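Local coordinates for thymocyte nuclear protein 1 (Leishmania major, PDB 2AR1) that is of unknown function but carries an EVE domain of the PUA clan, a grouping consistent with binding of modified nucleic acid bases, at residues A[87-92]-A[108-113]. Numbering follows the deposited sequence.
Sequences AYDDFT and EKNPWK
Lys113 lies alongside Asp89, both side chains pointing the same way, and its NZ closes a salt bridge to Asp89 OD1 at 2.6 Å. The ammonium comes in above the carboxylate plane, 46° out of it. In the lysine chain CD is turned off the extended line at the second torsion (chi2 -66°), which brings the chain alongside Asp89 and, with a further bend at chi4, carries NZ to Asn110 O at 2.7 Å, nearly straight along that carbonyl; two oxygens, one charged and one a backbone carbonyl, grip the ammonium. On the backbone, Asp89 and Lys113 form an antiparallel non-hydrogen-bonded pair, with CA-H...O contacts from Lys113 CA to Tyr88 O and from Asp89 CA to Trp112 O. This is where strand 76-89 ends and strand 113-128 begins, neighbours in the mixed sheet of the EVE domain, so the contact closes the base of the long loop that joins them. One step further, Asp90 N gives an almost linear bond to Trp112 O (2.8 Å). Asn110 ND2 then reaches Asp90 O at 3.1 Å; the oxygen lies in the amide plane, although the donor stands well above the carbonyl plane. Both residues make Asx turns: Asn110 OD1 accepts from Trp112 N, and Asp90 OD1 takes Thr92 N and Thr92 OG1 from one face. The other oxygen, Asp90 OD2, is held by a salt bridge to Arg48 and a hydrogen bond from Gly46 N.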
loop_
_atom_site.group_PDB
_atom_site.type_symbol
_atom_site.label_atom_id
_atom_site.label_comp_id
_atom_site.label_asym_id
_atom_site.label_seq_id
_atom_site.Cartn_x
_atom_site.Cartn_y
_atom_site.Cartn_z
ATOM N N ALA A 87 -4.156 -1.358 12.944
ATOM C CA ALA A 87 -5.104 -0.341 12.533
ATOM C C ALA A 87 -5.735 0.451 13.694
ATOM O O ALA A 87 -6.062 -0.095 14.776
ATOM C CB ALA A 87 -6.171 -0.960 11.635
ATOM N N TYR A 88 -5.778 1.767 13.528
ATOM C CA TYR A 88 -6.376 2.653 14.470
ATOM C C TYR A 88 -7.136 3.704 13.700
ATOM O O TYR A 88 -7.022 3.771 12.486
ATOM C CB TYR A 88 -5.297 3.283 15.360
ATOM C CG TYR A 88 -4.197 4.086 14.674
ATOM C CD1 TYR A 88 -3.120 3.461 14.081
ATOM C CD2 TYR A 88 -4.225 5.480 14.702
ATOM C CE1 TYR A 88 -2.099 4.207 13.474
ATOM C CE2 TYR A 88 -3.230 6.233 14.076
ATOM C CZ TYR A 88 -2.166 5.575 13.493
ATOM O OH TYR A 88 -1.135 6.337 12.899
ATOM N N ASP A 89 -7.887 4.540 14.399
ATOM C CA ASP A 89 -8.775 5.502 13.736
ATOM C C ASP A 89 -8.006 6.470 12.872
ATOM O O ASP A 89 -6.977 7.005 13.312
ATOM C CB ASP A 89 -9.625 6.269 14.738
ATOM C CG ASP A 89 -10.849 5.486 15.192
ATOM O OD1 ASP A 89 -10.911 4.219 15.108
ATOM O OD2 ASP A 89 -11.780 6.191 15.594
ATOM N N ASP A 90 -8.455 6.639 11.630
ATOM C CA ASP A 90 -7.832 7.597 10.714
ATOM C C ASP A 90 -8.366 8.988 10.999
ATOM O O ASP A 90 -9.379 9.410 10.444
ATOM C CB ASP A 90 -8.095 7.250 9.258
ATOM C CG ASP A 90 -7.432 8.204 8.327
ATOM O OD1 ASP A 90 -6.902 9.199 8.823
ATOM O OD2 ASP A 90 -7.478 7.951 7.141
ATOM N N PHE A 91 -7.643 9.740 11.828
ATOM C CA PHE A 91 -8.043 11.090 12.203
ATOM C C PHE A 91 -8.092 12.133 11.068
ATOM O O PHE A 91 -8.660 13.202 11.278
ATOM C CB PHE A 91 -7.177 11.607 13.366
ATOM C CG PHE A 91 -5.724 11.505 13.089
ATOM C CD1 PHE A 91 -5.145 12.304 12.107
ATOM C CD2 PHE A 91 -4.941 10.585 13.747
ATOM C CE1 PHE A 91 -3.788 12.219 11.796
ATOM C CE2 PHE A 91 -3.572 10.482 13.452
ATOM C CZ PHE A 91 -3.001 11.294 12.436
ATOM N N THR A 92 -7.528 11.851 9.886
ATOM C CA THR A 92 -7.680 12.761 8.779
ATOM C C THR A 92 -9.139 12.865 8.346
ATOM O O THR A 92 -9.543 13.870 7.800
ATOM C CB THR A 92 -6.743 12.416 7.563
ATOM O OG1 THR A 92 -7.092 11.161 6.983
ATOM C CG2 THR A 92 -5.312 12.311 8.011
ATOM N N GLU A 108 -16.343 9.740 17.907
ATOM C CA GLU A 108 -16.841 8.482 18.495
ATOM C C GLU A 108 -17.277 7.431 17.478
ATOM O O GLU A 108 -17.331 6.254 17.805
ATOM C CB GLU A 108 -18.036 8.758 19.411
ATOM C CG GLU A 108 -17.882 9.957 20.303
ATOM C CD GLU A 108 -19.179 10.376 20.904
ATOM O OE1 GLU A 108 -20.090 10.732 20.118
ATOM O OE2 GLU A 108 -19.292 10.350 22.152
ATOM N N LYS A 109 -17.602 7.873 16.268
ATOM C CA LYS A 109 -17.994 6.995 15.149
ATOM C C LYS A 109 -17.238 7.388 13.879
ATOM O O LYS A 109 -17.769 8.076 12.985
ATOM C CB LYS A 109 -19.511 7.043 14.905
ATOM C CG LYS A 109 -20.044 5.916 13.990
ATOM C CD LYS A 109 -21.609 5.955 13.841
ATOM C CE LYS A 109 -22.105 5.102 12.645
ATOM N NZ LYS A 109 -23.621 5.145 12.452
ATOM N N ASN A 110 -15.978 6.968 13.839
ATOM C CA ASN A 110 -15.104 7.157 12.676
ATOM C C ASN A 110 -14.922 5.808 11.977
ATOM O O ASN A 110 -14.277 4.925 12.515
ATOM C CB ASN A 110 -13.763 7.708 13.124
ATOM C CG ASN A 110 -12.885 8.065 11.973
ATOM O OD1 ASN A 110 -13.200 7.746 10.821
ATOM N ND2 ASN A 110 -11.748 8.743 12.273
ATOM N N PRO A 111 -15.497 5.633 10.775
ATOM C CA PRO A 111 -15.382 4.323 10.182
ATOM C C PRO A 111 -13.985 4.042 9.631
ATOM O O PRO A 111 -13.608 2.893 9.444
ATOM C CB PRO A 111 -16.411 4.356 9.072
ATOM C CG PRO A 111 -16.694 5.778 8.780
ATOM C CD PRO A 111 -16.218 6.592 9.929
ATOM N N TRP A 112 -13.214 5.109 9.416
ATOM C CA TRP A 112 -11.939 4.987 8.722
ATOM C C TRP A 112 -10.818 4.599 9.684
ATOM O O TRP A 112 -10.714 5.107 10.829
ATOM C CB TRP A 112 -11.653 6.254 7.913
ATOM C CG TRP A 112 -12.761 6.555 6.978
ATOM C CD1 TRP A 112 -13.567 7.625 7.023
ATOM C CD2 TRP A 112 -13.231 5.729 5.897
ATOM N NE1 TRP A 112 -14.522 7.547 6.009
ATOM C CE2 TRP A 112 -14.294 6.421 5.278
ATOM C CE3 TRP A 112 -12.791 4.531 5.330
ATOM C CZ2 TRP A 112 -14.985 5.921 4.135
ATOM C CZ3 TRP A 112 -13.489 4.021 4.217
ATOM C CH2 TRP A 112 -14.571 4.728 3.632
ATOM N N LYS A 113 -10.009 3.652 9.225
ATOM C CA LYS A 113 -8.933 3.060 10.027
ATOM C C LYS A 113 -7.643 3.051 9.234
ATOM O O LYS A 113 -7.668 3.053 7.976
ATOM C CB LYS A 113 -9.282 1.627 10.445
ATOM C CG LYS A 113 -10.588 1.487 11.087
ATOM C CD LYS A 113 -10.668 2.190 12.412
ATOM C CE LYS A 113 -11.987 1.810 13.040
ATOM N NZ LYS A 113 -12.723 2.962 13.644
#